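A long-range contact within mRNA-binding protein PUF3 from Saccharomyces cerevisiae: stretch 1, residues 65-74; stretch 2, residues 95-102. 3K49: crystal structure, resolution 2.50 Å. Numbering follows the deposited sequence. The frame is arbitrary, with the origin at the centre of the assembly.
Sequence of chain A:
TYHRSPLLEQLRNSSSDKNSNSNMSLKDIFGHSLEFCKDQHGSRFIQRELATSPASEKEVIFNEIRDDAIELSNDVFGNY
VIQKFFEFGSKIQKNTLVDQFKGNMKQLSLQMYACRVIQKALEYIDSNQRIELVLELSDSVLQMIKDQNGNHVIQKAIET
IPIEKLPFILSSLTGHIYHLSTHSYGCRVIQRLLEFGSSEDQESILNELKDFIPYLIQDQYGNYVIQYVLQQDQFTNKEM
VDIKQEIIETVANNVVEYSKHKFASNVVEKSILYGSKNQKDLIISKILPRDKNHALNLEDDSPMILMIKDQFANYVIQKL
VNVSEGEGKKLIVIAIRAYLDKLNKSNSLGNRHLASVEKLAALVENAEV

Stretch 1 65-74: IRDDAIELSN
Stretch 2, residues 95-102: NTLVDQFK

Residues 95-101 belong to a helix that begins earlier in the chain and crosses helix 69-74 almost perpendicularly: their N-to-C directions differ by 82°, and the axes approach to 10.7 Å. In the register, Ala69 CA lies 7.1 Å from Leu97 CA, and Ile70 CA lies 7.3 Å from Gln100 CA; about 364 Å² is buried, both sides summed.

Asn95 lies out of reach. Thr96 (chi1 m) points toward stretch 1, its CG2 lying over one face of the Arg66 guanidinium, 3.5 Å from Arg66 NH2; the CA-to-CB bond of Arg66 (p, t, m) points sideways, but the end of the side chain comes nearer. Leu97 (m, t) brings CD2 to 3.8 Å from Ala69 CB, an apolar contact.

Gln100 (m, t, chi3 38°) is the polar centre. Its NE2 donates to Arg66 O (2.9 Å, N-H...O 157°), in the 3-10 segment before the helix. Its OE1 sits 3.3 Å from Ala69 CB and accepts from water 1 (2.6 Å), which also donates to Asp67 O (2.6 Å) and accepts from Ile70 N (3.2 Å).

Phe101 (m, chi2 -16°) is buried, its CA-to-CB bond sideways and its ring nearer stretch 1: CD1 of Ile70 (m, m) lies at the ring edge, 4.0 Å from Phe101 CD1. Ser73 OG lies 4.1 Å from Phe101 CE1, its polarity satisfied by donating to Ala69 O (2.9 Å).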

ATOM      1  N   ILE A  65       6.675  -1.297 -35.577  1.00 47.08           N
ATOM      2  CA  ILE A  65       5.749  -0.519 -34.757  1.00 37.89           C
ATOM      3  C   ILE A  65       6.429   0.593 -33.988  1.00 38.19           C
ATOM      4  O   ILE A  65       5.773   1.286 -33.233  1.00 46.63           O
ATOM      5  CB  ILE A  65       5.011  -1.390 -33.721  1.00 40.54           C
ATOM      6  CG1 ILE A  65       6.024  -2.034 -32.768  1.00 47.37           C
ATOM      7  CG2 ILE A  65       4.128  -2.424 -34.400  1.00 42.09           C
ATOM      8  CD1 ILE A  65       5.431  -2.544 -31.490  1.00 39.89           C
ATOM      9  N   ARG A  66       7.735   0.768 -34.156  1.00 41.12           N
ATOM     10  CA  ARG A  66       8.471   1.671 -33.272  1.00 39.61           C
ATOM     11  C   ARG A  66       8.007   3.111 -33.415  1.00 59.42           C
ATOM     12  O   ARG A  66       7.898   3.843 -32.425  1.00 63.37           O
ATOM     13  CB  ARG A  66       9.977   1.585 -33.510  1.00 51.59           C
ATOM     14  CG  ARG A  66      10.398   2.097 -34.857  1.00 54.75           C
ATOM     15  CD  ARG A  66      11.867   1.866 -35.077  1.00 61.51           C
ATOM     16  NE  ARG A  66      12.683   2.955 -34.551  1.00 69.30           N
ATOM     17  CZ  ARG A  66      14.014   2.939 -34.541  1.00 79.99           C
ATOM     18  NH1 ARG A  66      14.665   1.887 -35.019  1.00 79.96           N
ATOM     19  NH2 ARG A  66      14.696   3.965 -34.054  1.00 69.71           N
ATOM     20  N   ASP A  67       7.728   3.525 -34.644  1.00 55.79           N
ATOM     21  CA  ASP A  67       7.302   4.895 -34.872  1.00 56.84           C
ATOM     22  C   ASP A  67       5.949   5.205 -34.221  1.00 62.64           C
ATOM     23  O   ASP A  67       5.607   6.366 -34.000  1.00 60.07           O
ATOM     24  CB  ASP A  67       7.290   5.208 -36.366  1.00 61.07           C
ATOM     25  CG  ASP A  67       8.678   5.454 -36.910  1.00 72.43           C
ATOM     26  OD1 ASP A  67       8.823   5.605 -38.145  1.00 84.41           O
ATOM     27  OD2 ASP A  67       9.621   5.496 -36.089  1.00 68.74           O
ATOM     28  N   ASP A  68       5.191   4.162 -33.905  1.00 55.44           N
ATOM     29  CA  ASP A  68       3.893   4.324 -33.273  1.00 43.59           C
ATOM     30  C   ASP A  68       3.921   3.856 -31.827  1.00 44.03           C
ATOM     31  O   ASP A  68       2.890   3.474 -31.289  1.00 50.89           O
ATOM     32  CB  ASP A  68       2.829   3.550 -34.046  1.00 47.54           C
ATOM     33  CG  ASP A  68       2.727   3.993 -35.492  1.00 79.92           C
ATOM     34  OD1 ASP A  68       3.749   4.458 -36.043  1.00 89.72           O
ATOM     35  OD2 ASP A  68       1.630   3.877 -36.081  1.00 90.37           O
ATOM     36  N   ALA A  69       5.097   3.891 -31.205  1.00 44.54           N
ATOM     37  CA  ALA A  69       5.258   3.460 -29.818  1.00 40.08           C
ATOM     38  C   ALA A  69       4.446   4.318 -28.833  1.00 48.83           C
ATOM     39  O   ALA A  69       3.739   3.779 -27.982  1.00 46.92           O
ATOM     40  CB  ALA A  69       6.720   3.454 -29.446  1.00 38.97           C
ATOM     41  N   ILE A  70       4.541   5.643 -28.955  1.00 50.41           N
ATOM     42  CA  ILE A  70       3.764   6.554 -28.108  1.00 42.21           C
ATOM     43  C   ILE A  70       2.275   6.231 -28.187  1.00 45.65           C
ATOM     44  O   ILE A  70       1.612   6.065 -27.165  1.00 48.80           O
ATOM     45  CB  ILE A  70       3.946   8.019 -28.525  1.00 40.08           C
ATOM     46  CG1 ILE A  70       5.284   8.559 -28.033  1.00 43.92           C
ATOM     47  CG2 ILE A  70       2.794   8.866 -27.990  1.00 34.24           C
ATOM     48  CD1 ILE A  70       5.520   8.315 -26.554  1.00 51.56           C
ATOM     49  N   GLU A  71       1.753   6.130 -29.406  1.00 41.62           N
ATOM     50  CA  GLU A  71       0.341   5.804 -29.603  1.00 43.64           C
ATOM     51  C   GLU A  71      -0.063   4.464 -28.980  1.00 48.53           C
ATOM     52  O   GLU A  71      -1.068   4.370 -28.271  1.00 48.76           O
ATOM     53  CB  GLU A  71      -0.014   5.823 -31.090  1.00 49.56           C
ATOM     54  CG  GLU A  71      -1.458   5.457 -31.366  1.00 64.79           C
ATOM     55  CD  GLU A  71      -1.749   5.267 -32.843  1.00 80.50           C
ATOM     56  OE1 GLU A  71      -0.791   5.090 -33.631  1.00 77.94           O
ATOM     57  OE2 GLU A  71      -2.944   5.294 -33.212  1.00 86.73           O
ATOM     58  N   LEU A  72       0.724   3.428 -29.239  1.00 46.43           N
ATOM     59  CA  LEU A  72       0.491   2.138 -28.602  1.00 41.73           C
ATOM     60  C   LEU A  72       0.558   2.241 -27.085  1.00 34.68           C
ATOM     61  O   LEU A  72      -0.221   1.593 -26.366  1.00 34.15           O
ATOM     62  CB  LEU A  72       1.478   1.084 -29.115  1.00 37.30           C
ATOM     63  CG  LEU A  72       1.278   0.763 -30.600  1.00 46.19           C
ATOM     64  CD1 LEU A  72       2.203  -0.355 -31.047  1.00 47.14           C
ATOM     65  CD2 LEU A  72      -0.204   0.437 -30.886  1.00 36.10           C
ATOM     66  N   SER A  73       1.486   3.052 -26.591  1.00 31.38           N
ATOM     67  CA  SER A  73       1.624   3.204 -25.144  1.00 43.04           C
ATOM     68  C   SER A  73       0.319   3.703 -24.541  1.00 44.31           C
ATOM     69  O   SER A  73      -0.004   3.369 -23.400  1.00 52.09           O
ATOM     70  CB  SER A  73       2.766   4.154 -24.781  1.00 37.78           C
ATOM     71  OG  SER A  73       4.010   3.553 -25.077  1.00 33.66           O
ATOM     72  N   ASN A  74      -0.423   4.495 -25.317  1.00 34.93           N
ATOM     73  CA  ASN A  74      -1.694   5.059 -24.873  1.00 36.68           C
ATOM     74  C   ASN A  74      -2.887   4.141 -25.108  1.00 38.74           C
ATOM     75  O   ASN A  74      -3.980   4.392 -24.609  1.00 51.89           O
ATOM     76  CB  ASN A  74      -1.960   6.392 -25.575  1.00 45.66           C
ATOM     77  CG  ASN A  74      -0.951   7.458 -25.206  1.00 53.85           C
ATOM     78  OD1 ASN A  74      -0.277   7.366 -24.180  1.00 65.77           O
ATOM     79  ND2 ASN A  74      -0.843   8.485 -26.041  1.00 64.54           N
ATOM     80  N   ASN A  95      16.511   1.417 -25.445  1.00 40.19           N
ATOM     81  CA  ASN A  95      17.036   2.774 -25.607  1.00 40.41           C
ATOM     82  C   ASN A  95      16.190   3.596 -26.570  1.00 49.05           C
ATOM     83  O   ASN A  95      15.960   4.786 -26.366  1.00 57.04           O
ATOM     84  CB  ASN A  95      18.482   2.755 -26.107  1.00 39.04           C
ATOM     85  CG  ASN A  95      19.450   2.176 -25.092  1.00 56.49           C
ATOM     86  OD1 ASN A  95      19.110   1.993 -23.917  1.00 51.68           O
ATOM     87  ND2 ASN A  95      20.672   1.879 -25.543  1.00 55.57           N
ATOM     88  N   THR A  96      15.717   2.947 -27.620  1.00 41.52           N
ATOM     89  CA  THR A  96      14.933   3.623 -28.637  1.00 44.66           C
ATOM     90  C   THR A  96      13.591   4.106 -28.105  1.00 42.37           C
ATOM     91  O   THR A  96      13.148   5.202 -28.437  1.00 44.15           O
ATOM     92  CB  THR A  96      14.714   2.702 -29.852  1.00 42.98           C
ATOM     93  OG1 THR A  96      15.965   2.506 -30.526  1.00 46.49           O
ATOM     94  CG2 THR A  96      13.688   3.294 -30.815  1.00 40.09           C
ATOM     95  N   LEU A  97      12.939   3.273 -27.300  1.00 45.36           N
ATOM     96  CA  LEU A  97      11.669   3.628 -26.689  1.00 40.32           C
ATOM     97  C   LEU A  97      11.864   4.756 -25.678  1.00 47.31           C
ATOM     98  O   LEU A  97      11.081   5.707 -25.629  1.00 38.30           O
ATOM     99  CB  LEU A  97      11.074   2.415 -25.987  1.00 40.27           C
ATOM    100  CG  LEU A  97      10.719   1.218 -26.855  1.00 35.57           C
ATOM    101  CD1 LEU A  97      10.181   0.078 -25.970  1.00 35.83           C
ATOM    102  CD2 LEU A  97       9.727   1.612 -27.921  1.00 32.35           C
ATOM    103  N   VAL A  98      12.922   4.641 -24.877  1.00 42.35           N
ATOM    104  CA  VAL A  98      13.244   5.664 -23.902  1.00 45.16           C
ATOM    105  C   VAL A  98      13.419   7.006 -24.603  1.00 51.34           C
ATOM    106  O   VAL A  98      12.891   8.026 -24.163  1.00 50.09           O
ATOM    107  CB  VAL A  98      14.508   5.306 -23.087  1.00 47.91           C
ATOM    108  CG1 VAL A  98      15.002   6.506 -22.299  1.00 48.64           C
ATOM    109  CG2 VAL A  98      14.220   4.160 -22.137  1.00 48.05           C
ATOM    110  N   ASP A  99      14.151   6.998 -25.708  1.00 47.01           N
ATOM    111  CA  ASP A  99      14.388   8.223 -26.454  1.00 52.12           C
ATOM    112  C   ASP A  99      13.106   8.805 -27.042  1.00 47.81           C
ATOM    113  O   ASP A  99      13.058   9.986 -27.372  1.00 49.69           O
ATOM    114  CB  ASP A  99      15.430   7.990 -27.543  1.00 41.67           C
ATOM    115  CG  ASP A  99      16.761   7.515 -26.975  1.00 72.34           C
ATOM    116  OD1 ASP A  99      16.933   7.564 -25.732  1.00 74.13           O
ATOM    117  OD2 ASP A  99      17.632   7.085 -27.765  1.00 79.04           O
ATOM    118  N   GLN A 100      12.070   7.983 -27.168  1.00 42.11           N
ATOM    119  CA  GLN A 100      10.754   8.494 -27.545  1.00 50.49           C
ATOM    120  C   GLN A 100       9.952   9.007 -26.341  1.00 52.39           C
ATOM    121  O   GLN A 100       8.913   9.651 -26.508  1.00 48.34           O
ATOM    122  CB  GLN A 100       9.947   7.431 -28.284  1.00 37.42           C
ATOM    123  CG  GLN A 100      10.358   7.249 -29.724  1.00 45.48           C
ATOM    124  CD  GLN A 100       9.472   6.262 -30.431  1.00 59.94           C
ATOM    125  OE1 GLN A 100       8.262   6.222 -30.193  1.00 55.76           O
ATOM    126  NE2 GLN A 100      10.064   5.443 -31.299  1.00 57.10           N
ATOM    127  N   PHE A 101      10.421   8.702 -25.132  1.00 48.40           N
ATOM    128  CA  PHE A 101       9.719   9.134 -23.928  1.00 51.76           C
ATOM    129  C   PHE A 101      10.241  10.496 -23.483  1.00 56.47           C
ATOM    130  O   PHE A 101       9.487  11.310 -22.934  1.00 54.21           O
ATOM    131  CB  PHE A 101       9.837   8.102 -22.798  1.00 45.60           C
ATOM    132  CG  PHE A 101       9.117   6.808 -23.075  1.00 48.18           C
ATOM    133  CD1 PHE A 101       8.167   6.722 -24.090  1.00 52.66           C
ATOM    134  CD2 PHE A 101       9.376   5.681 -22.307  1.00 39.15           C
ATOM    135  CE1 PHE A 101       7.496   5.523 -24.353  1.00 53.29           C
ATOM    136  CE2 PHE A 101       8.705   4.481 -22.551  1.00 48.38           C
ATOM    137  CZ  PHE A 101       7.762   4.397 -23.579  1.00 48.43           C
ATOM    138  N   LYS A 102      11.525  10.747 -23.748  1.00 46.25           N
ATOM    139  CA  LYS A 102      12.160  12.023 -23.414  1.00 48.79           C
ATOM    140  C   LYS A 102      11.338  13.214 -23.888  1.00 51.46           C
ATOM    141  O   LYS A 102      10.984  13.302 -25.063  1.00 56.09           O
ATOM    142  CB  LYS A 102      13.568  12.106 -24.000  1.00 45.91           C
ATOM    143  CG  LYS A 102      14.594  11.230 -23.296  1.00 61.15           C
ATOM    144  CD  LYS A 102      15.967  11.432 -23.921  1.00 76.84           C
ATOM    145  CE  LYS A 102      16.783  10.143 -23.957  1.00 78.03           C
ATOM    146  NZ  LYS A 102      17.998  10.287 -24.811  1.00 73.44           N
TER
HETATM  147  O   HOH W   1       6.100   6.935 -31.483  1.00 54.36           O